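PDB 3U52: phenol hydroxylase component phL from Pseudomonas stutzeri, which probably serves as a supporting subunit of multicomponent phenol hydroxylase, pairing with the subunit that carries the diiron site for aromatic hydroxylation. Local coordinates for residues I13-G18 with F24-A29; Q50-H55 with P60-I65; L108-E113 with A243-M248. All blocks are in the same frame, centred on the assembly; numbering follows the deposited sequence.

Contact 1 (I13-G18 with F24-A29); sequences IRHTYG and FGDKPA
The loops entering and leaving helix 18-24 pass closest at His-15 and Pro-28, whose CA atoms lie 5.0 Å apart, so that the two loops meet and close a short helical excursion of the chain. His-15 carries much of the contact. With CG turned away from the carbonyl carbon (chi1 -75°), its ring lies alongside Pro-28, and the proline CD sits over one face, 4.0 Å from the ring centroid and 24° off the normal, a CH-pi contact. ND1 gives a weak hydrogen bond to Asp-26 OD2 at 3.5 Å, the carboxylate being inclined to the ring and its side chain crossing that of the histidine. Replacing His-15 with an alanine would probably leave Pro-28 CD without the ring it packs on and the Asp-26 carboxylate without its imidazole partner, freer to turn.

Thr-16 works further in. Its methyl CG2 packs 3.6 Å from the carbonyl O of Lys-27, while OG1 rests 3.7 Å from Ala-29 CB and is hydrogen-bonded to Glu-34. The buried Thr-16 N finds no partner in the model. A water bridges the two backbones, donating to His-15 O and accepting from Ala-29 N, 2.9 Å from each.

Helix 18-24 fills the closed loop, its start marked by Tyr-17 at the N-cap and its end by Gly-25, where phi is positive and a beta carbon would be jammed against the carbonyl O of Phe-24. Thr-16 and Asp-26 both touch Ala-21 of that helix, Ala-29 also meets Ile-20 and, on helix 31-36, Glu-34, and Arg-14 is hydrogen-bonded to the chain of another protein.

Contact 2 (Q50-H55 with P60-I65); sequences QWDSEH and PTRTAI
Arg-62 extends across to His-55 and Asp-52, joining two parts of the long connection between helices 31-36 and 81-105, the second opening with a short 3-10 segment (60-62). In the first, Asp-52 forms an Asx turn: its OD1 accepts from Glu-54 N at 3.0 Å. That turn occupies one carboxylate oxygen and leaves OD2 to the arginine. The two side chains come from opposite directions, and NH1 meets OD2 at 3.0 Å in a salt bridge with an N-H...O angle of 147°. The approach is not flat, for the donor stands above the carboxylate plane, by 36°.

His-55 is sandwiched. Arg-62 CG lies over one face, 4.0 Å from the ring centroid in a CH-pi contact, and Glu-54 CB covers the other. The imidazole rim is used too: ND1 donates to Thr-61 OG1 at 3.3 Å, with the hydroxyl almost exactly in the ring plane, an arrangement that should fix the rotation of the ring. Thr-61 OG1 is also bonded to Asp-59. Because the arginine chain is extended from CG to NE, its guanidinium carries on past the ring and brings one flat face against His-55 CB, which stands 3.5 Å from the guanidinium plane. NH2 then bonds Thr-56 O, tying it to the residues between the two segments.

Trp-51 approaches NH1 obliquely, CZ3 being 3.6 Å away, while its own NE1 is hydrogen-bonded to the backbone of the chain of another protein. One water completes the ion pair, donating to Asp-52 OD2 and accepting from Arg-62 NE, 2.8 Å from each.

Contact 3 (L108-E113 with A243-M248); sequences LTRLSE and AEDVSM
Leu-108 begins the contact by setting its methyl CD2 against CG1 of Val-246, 3.7 Å away, the two side chains crossing at about a right angle. Its CG stands opposite the carbonyl carbon (chi1 -67°), which carries the isobutyl end toward the segment 243-248; the same side chain also packs on Ile-170, Met-173 and Ile-174 of helix 147-175. Its backbone opens a type I beta turn that closes with Leu-111 N bonded to Leu-108 O at 3.3 Å, and that carbonyl takes a second donor from Gln-116 NE2.

Arg-110 occupies a corner of this turn. Extended from CG to NE, it spans the gap to Asp-245, but the salt bridge is long and rests on charge alone: NH2 and OD2 are 3.9 Å apart, the oxygen lies well out of the guanidinium plane, and no N-H points at it. The guanidinium and carboxylate planes are inclined by 59°. Charges of the second subunit gather here as well, for Arg-110 forms a long, weak ion pair with Glu-239 of that copy, and Glu-244 makes a salt bridge to its Arg-110.

Two turns thus meet in an all-alpha protein, each a connection at the end of a bundle of long helices, as in the ferritin-like hydroxylase family. The partner is also a type I turn, Ala-243 to Val-246, closed by Val-246 N to Ala-243 O at 3.1 Å and leading into helix 246-249.

Leu-111 follows, its CB directed at this second turn and its CD2 brushing Ala-243 CA at 4.4 Å. From there Leu-111 also touches Gln-116 and Leu-119. Ser-112 sits at the N-cap position of helix 113-122, its OG hydrogen-bonded to Thr-115 OG1.

Closeness in sequence separates these contacts. Contacts 1 and 2 are surface features between neighbouring parts of the N-terminal region: contact 1 brackets a short helix, and contact 2 closes within one long connection. Contact 3, partly buried, instead brings together connections about 130 residues apart on the helical bundle. The chemistry follows: both surface contacts use a histidine ring with a polar partner and include a bridging water, and contact 2 adds a salt bridge, whereas contact 3 relies on apolar branches with a long ion pair at its exposed side. No two contacts touch. The centres of contacts 1 and 2 are about 34 Å apart, and contact 3 lies across the chain's centre from both. Contacts 1 and 2 adjoin chains of other proteins, contact 3 the second copy.

Contact 1 (I13-G18 with F24-A29)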
# COMPACT_ATOMS: atom_id res chain seq x y z
N ILE D 13 -11.42 7.80 21.37
CA ILE D 13 -12.28 7.46 22.49
C ILE D 13 -11.72 6.30 23.35
O ILE D 13 -11.97 6.23 24.58
CB ILE D 13 -13.73 7.24 21.88
CG1 ILE D 13 -14.57 8.49 22.10
CG2 ILE D 13 -14.45 6.02 22.38
CD1 ILE D 13 -14.06 9.72 21.40
N ARG D 14 -10.97 5.39 22.73
CA ARG D 14 -10.31 4.30 23.46
C ARG D 14 -9.15 3.84 22.62
O ARG D 14 -9.04 4.27 21.49
CB ARG D 14 -11.26 3.14 23.78
CG ARG D 14 -11.68 2.23 22.65
CD ARG D 14 -13.02 1.52 23.02
NE ARG D 14 -13.90 2.14 22.08
CZ ARG D 14 -15.11 2.60 22.27
NH1 ARG D 14 -15.77 2.45 23.41
NH2 ARG D 14 -15.67 3.17 21.23
N HIS D 15 -8.29 2.98 23.14
CA HIS D 15 -7.09 2.59 22.41
C HIS D 15 -7.09 1.25 21.69
O HIS D 15 -6.30 1.05 20.77
CB HIS D 15 -5.93 2.56 23.38
CG HIS D 15 -5.44 3.91 23.75
ND1 HIS D 15 -5.39 4.35 25.06
CD2 HIS D 15 -5.01 4.94 22.99
CE1 HIS D 15 -4.93 5.59 25.08
NE2 HIS D 15 -4.69 5.97 23.84
N THR D 16 -7.87 0.29 22.20
CA THR D 16 -7.91 -1.04 21.59
C THR D 16 -9.23 -1.71 22.00
O THR D 16 -10.12 -1.02 22.57
CB THR D 16 -6.67 -1.91 21.97
OG1 THR D 16 -6.72 -3.15 21.24
CG2 THR D 16 -6.67 -2.19 23.48
N TYR D 17 -9.40 -2.99 21.64
CA TYR D 17 -10.61 -3.75 21.99
C TYR D 17 -10.65 -4.12 23.47
O TYR D 17 -9.61 -4.25 24.12
CB TYR D 17 -10.71 -5.01 21.13
CG TYR D 17 -10.81 -4.77 19.66
CD1 TYR D 17 -9.72 -5.04 18.81
CD2 TYR D 17 -11.97 -4.25 19.09
CE1 TYR D 17 -9.79 -4.82 17.45
CE2 TYR D 17 -12.06 -4.03 17.69
CZ TYR D 17 -10.95 -4.32 16.89
OH TYR D 17 -11.01 -4.13 15.55
N GLY D 18 -11.85 -4.31 24.03
CA GLY D 18 -11.96 -4.63 25.46
C GLY D 18 -11.19 -5.88 25.89
O GLY D 18 -10.53 -5.90 26.94
N PHE D 24 -3.86 -6.81 28.33
CA PHE D 24 -2.61 -6.06 28.28
C PHE D 24 -2.62 -4.61 28.73
O PHE D 24 -1.58 -3.97 28.66
CB PHE D 24 -2.03 -6.08 26.87
CG PHE D 24 -1.88 -7.46 26.30
CD1 PHE D 24 -2.86 -7.98 25.45
CD2 PHE D 24 -0.73 -8.21 26.55
CE1 PHE D 24 -2.72 -9.23 24.90
CE2 PHE D 24 -0.57 -9.48 25.99
CZ PHE D 24 -1.56 -9.99 25.18
N GLY D 25 -3.78 -4.08 29.14
CA GLY D 25 -3.89 -2.66 29.57
C GLY D 25 -4.55 -1.80 28.52
O GLY D 25 -4.53 -2.17 27.34
N ASP D 26 -5.16 -0.66 28.89
CA ASP D 26 -5.77 0.18 27.84
C ASP D 26 -4.68 1.05 27.32
O ASP D 26 -4.38 2.11 27.90
CB ASP D 26 -7.00 1.01 28.27
CG ASP D 26 -7.77 1.69 27.05
OD1 ASP D 26 -8.32 1.01 26.10
OD2 ASP D 26 -7.85 2.95 27.06
N LYS D 27 -4.06 0.56 26.26
CA LYS D 27 -3.01 1.24 25.54
C LYS D 27 -3.02 0.58 24.16
O LYS D 27 -3.54 -0.56 24.03
CB LYS D 27 -1.67 1.06 26.25
CG LYS D 27 -1.10 -0.34 26.13
CD LYS D 27 0.12 -0.51 27.05
CE LYS D 27 1.13 -1.45 26.44
NZ LYS D 27 0.89 -2.84 26.86
N PRO D 28 -2.49 1.27 23.12
CA PRO D 28 -2.44 0.74 21.74
C PRO D 28 -1.75 -0.61 21.68
O PRO D 28 -0.76 -0.85 22.38
CB PRO D 28 -1.60 1.77 21.00
CG PRO D 28 -1.83 3.05 21.81
CD PRO D 28 -1.92 2.64 23.20
N ALA D 29 -2.31 -1.51 20.88
CA ALA D 29 -1.90 -2.92 20.90
C ALA D 29 -1.12 -3.24 19.62
O ALA D 29 -1.28 -2.56 18.62
CB ALA D 29 -3.14 -3.82 20.98
O HOH W 1 -4.67 -0.80 19.29

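Contact 2 (Q50-H55 with P60-I65)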
# COMPACT_ATOMS: atom_id res chain seq x y z
N GLN D 50 -21.71 -34.21 16.53
CA GLN D 50 -22.16 -35.56 16.10
C GLN D 50 -21.00 -36.55 16.00
O GLN D 50 -21.19 -37.77 15.87
CB GLN D 50 -22.94 -35.44 14.77
CG GLN D 50 -24.21 -34.62 14.98
CD GLN D 50 -24.87 -34.09 13.72
OE1 GLN D 50 -25.17 -34.83 12.78
NE2 GLN D 50 -25.13 -32.80 13.72
N TRP D 51 -19.78 -36.04 16.07
CA TRP D 51 -18.57 -36.83 15.78
C TRP D 51 -17.68 -37.06 17.02
O TRP D 51 -16.61 -37.63 16.91
CB TRP D 51 -17.76 -36.21 14.59
CG TRP D 51 -17.74 -34.68 14.66
CD1 TRP D 51 -18.57 -33.83 14.02
CD2 TRP D 51 -16.90 -33.88 15.48
NE1 TRP D 51 -18.31 -32.53 14.40
CE2 TRP D 51 -17.28 -32.53 15.28
CE3 TRP D 51 -15.86 -34.16 16.38
CZ2 TRP D 51 -16.65 -31.46 15.94
CZ3 TRP D 51 -15.24 -33.08 17.06
CH2 TRP D 51 -15.64 -31.76 16.83
N ASP D 52 -18.13 -36.65 18.21
CA ASP D 52 -17.37 -36.81 19.47
C ASP D 52 -18.34 -36.96 20.64
O ASP D 52 -19.11 -36.05 20.90
CB ASP D 52 -16.54 -35.54 19.72
CG ASP D 52 -15.50 -35.70 20.82
OD1 ASP D 52 -15.62 -36.58 21.71
OD2 ASP D 52 -14.53 -34.91 20.80
N SER D 53 -18.27 -38.06 21.40
CA SER D 53 -19.20 -38.24 22.56
C SER D 53 -18.83 -37.50 23.86
O SER D 53 -19.67 -37.35 24.75
CB SER D 53 -19.43 -39.74 22.86
OG SER D 53 -18.22 -40.46 22.88
N GLU D 54 -17.60 -36.99 23.93
CA GLU D 54 -16.93 -36.66 25.16
C GLU D 54 -16.67 -35.16 25.32
O GLU D 54 -16.50 -34.70 26.44
CB GLU D 54 -15.58 -37.38 25.24
CG GLU D 54 -15.62 -38.89 25.09
CD GLU D 54 -16.27 -39.60 26.28
OE1 GLU D 54 -15.60 -39.68 27.35
OE2 GLU D 54 -17.43 -40.09 26.14
N HIS D 55 -16.58 -34.42 24.22
CA HIS D 55 -16.17 -33.02 24.35
C HIS D 55 -17.11 -32.13 23.57
O HIS D 55 -17.77 -32.58 22.60
CB HIS D 55 -14.74 -32.80 23.85
CG HIS D 55 -13.74 -33.81 24.29
ND1 HIS D 55 -13.01 -33.68 25.45
CD2 HIS D 55 -13.28 -34.94 23.70
CE1 HIS D 55 -12.18 -34.70 25.57
NE2 HIS D 55 -12.34 -35.48 24.52
N PRO D 60 -11.21 -27.36 25.90
CA PRO D 60 -9.77 -27.53 26.29
C PRO D 60 -9.40 -28.90 26.87
O PRO D 60 -8.21 -29.23 26.97
CB PRO D 60 -9.54 -26.41 27.32
CG PRO D 60 -10.90 -26.12 27.88
CD PRO D 60 -11.89 -26.33 26.72
N THR D 61 -10.41 -29.69 27.20
CA THR D 61 -10.22 -31.05 27.68
C THR D 61 -9.92 -32.06 26.59
O THR D 61 -9.74 -33.23 26.92
CB THR D 61 -11.39 -31.53 28.66
OG1 THR D 61 -12.65 -31.65 27.97
CG2 THR D 61 -11.58 -30.51 29.80
N ARG D 62 -9.81 -31.64 25.32
CA ARG D 62 -9.32 -32.54 24.24
C ARG D 62 -7.88 -32.96 24.47
O ARG D 62 -7.41 -33.92 23.86
CB ARG D 62 -9.45 -31.96 22.82
CG ARG D 62 -10.87 -31.98 22.32
CD ARG D 62 -11.07 -31.75 20.78
NE ARG D 62 -12.42 -32.19 20.52
CZ ARG D 62 -13.49 -31.42 20.61
NH1 ARG D 62 -14.68 -31.96 20.39
NH2 ARG D 62 -13.36 -30.10 20.87
N THR D 63 -7.20 -32.23 25.35
CA THR D 63 -5.90 -32.64 25.86
C THR D 63 -5.94 -32.86 27.37
O THR D 63 -6.70 -32.21 28.07
CB THR D 63 -4.78 -31.64 25.48
OG1 THR D 63 -3.52 -32.17 25.89
CG2 THR D 63 -4.98 -30.32 26.09
N ALA D 64 -5.12 -33.78 27.85
CA ALA D 64 -4.98 -34.04 29.30
C ALA D 64 -4.13 -32.96 29.99
O ALA D 64 -4.24 -32.75 31.20
CB ALA D 64 -4.42 -35.45 29.56
N ILE D 65 -3.29 -32.28 29.21
CA ILE D 65 -2.53 -31.14 29.70
C ILE D 65 -3.49 -30.07 30.21
O ILE D 65 -4.56 -29.89 29.65
CB ILE D 65 -1.64 -30.55 28.60
CG1 ILE D 65 -0.54 -31.55 28.20
CG2 ILE D 65 -1.01 -29.26 29.05
CD1 ILE D 65 0.54 -31.77 29.28
O HOH W 2 -12.33 -34.67 19.16

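Contact 3 (L108-E113 with A243-M248)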
# COMPACT_ATOMS: atom_id res chain seq x y z
N LEU D 108 21.24 -32.08 -11.17
CA LEU D 108 20.71 -33.37 -10.68
C LEU D 108 20.67 -34.43 -11.75
O LEU D 108 20.97 -35.59 -11.47
CB LEU D 108 19.32 -33.21 -10.09
CG LEU D 108 19.20 -32.39 -8.81
CD1 LEU D 108 17.86 -32.70 -8.14
CD2 LEU D 108 20.35 -32.64 -7.84
N THR D 109 20.31 -34.05 -12.97
CA THR D 109 20.21 -35.01 -14.07
C THR D 109 21.60 -35.47 -14.56
O THR D 109 21.74 -36.57 -15.08
CB THR D 109 19.39 -34.50 -15.25
OG1 THR D 109 19.94 -33.25 -15.68
CG2 THR D 109 17.94 -34.28 -14.88
N ARG D 110 22.63 -34.64 -14.37
CA ARG D 110 24.01 -35.06 -14.69
C ARG D 110 24.65 -36.05 -13.69
O ARG D 110 25.76 -36.56 -13.95
CB ARG D 110 24.93 -33.86 -14.86
CG ARG D 110 25.66 -33.49 -13.60
CD ARG D 110 26.45 -32.23 -13.89
NE ARG D 110 27.21 -31.73 -12.75
CZ ARG D 110 27.71 -30.50 -12.69
NH1 ARG D 110 27.52 -29.65 -13.70
NH2 ARG D 110 28.38 -30.11 -11.62
N LEU D 111 23.99 -36.28 -12.55
CA LEU D 111 24.49 -37.26 -11.58
C LEU D 111 24.34 -38.68 -12.16
O LEU D 111 23.49 -38.93 -13.02
CB LEU D 111 23.75 -37.13 -10.22
CG LEU D 111 23.84 -35.91 -9.29
CD1 LEU D 111 22.77 -36.00 -8.16
CD2 LEU D 111 25.22 -35.75 -8.67
N SER D 112 25.17 -39.61 -11.70
CA SER D 112 25.09 -41.01 -12.16
C SER D 112 23.75 -41.59 -11.73
O SER D 112 23.10 -41.08 -10.78
CB SER D 112 26.26 -41.85 -11.59
OG SER D 112 26.17 -42.03 -10.16
N GLU D 113 23.31 -42.66 -12.39
CA GLU D 113 22.03 -43.22 -12.00
C GLU D 113 22.06 -43.76 -10.53
O GLU D 113 21.08 -43.65 -9.79
CB GLU D 113 21.49 -44.18 -13.05
CG GLU D 113 21.86 -45.63 -12.82
CD GLU D 113 20.69 -46.56 -13.13
OE1 GLU D 113 19.97 -46.32 -14.13
OE2 GLU D 113 20.49 -47.52 -12.35
N ALA D 243 26.85 -35.79 -4.24
CA ALA D 243 25.51 -35.20 -4.35
C ALA D 243 25.40 -33.82 -3.70
O ALA D 243 24.31 -33.36 -3.37
CB ALA D 243 24.49 -36.16 -3.77
N GLU D 244 26.55 -33.19 -3.50
CA GLU D 244 26.70 -31.91 -2.79
C GLU D 244 25.69 -30.83 -3.27
O GLU D 244 25.19 -30.06 -2.46
CB GLU D 244 28.17 -31.43 -2.90
CG GLU D 244 28.55 -30.18 -2.06
CD GLU D 244 29.80 -29.36 -2.61
OE1 GLU D 244 30.83 -29.99 -2.98
OE2 GLU D 244 29.73 -28.09 -2.65
N ASP D 245 25.38 -30.79 -4.57
CA ASP D 245 24.48 -29.76 -5.11
C ASP D 245 23.03 -29.77 -4.56
O ASP D 245 22.38 -28.76 -4.55
CB ASP D 245 24.50 -29.76 -6.65
CG ASP D 245 25.90 -29.35 -7.22
OD1 ASP D 245 26.75 -28.88 -6.45
OD2 ASP D 245 26.13 -29.49 -8.44
N VAL D 246 22.55 -30.89 -4.04
CA VAL D 246 21.22 -30.89 -3.39
C VAL D 246 21.15 -30.02 -2.14
O VAL D 246 20.07 -29.69 -1.72
CB VAL D 246 20.68 -32.32 -3.03
CG1 VAL D 246 20.82 -33.26 -4.21
CG2 VAL D 246 21.40 -32.85 -1.83
N SER D 247 22.28 -29.64 -1.56
CA SER D 247 22.31 -28.70 -0.42
C SER D 247 21.63 -27.36 -0.69
O SER D 247 21.09 -26.74 0.21
CB SER D 247 23.74 -28.38 -0.02
OG SER D 247 24.33 -29.40 0.73
N MET D 248 21.73 -26.88 -1.91
CA MET D 248 21.14 -25.60 -2.20
C MET D 248 19.64 -25.76 -2.29
O MET D 248 18.90 -24.79 -2.07
CB MET D 248 21.75 -24.96 -3.46
CG MET D 248 21.50 -25.69 -4.78
SD MET D 248 22.33 -24.81 -6.19
CE MET D 248 24.02 -25.33 -6.04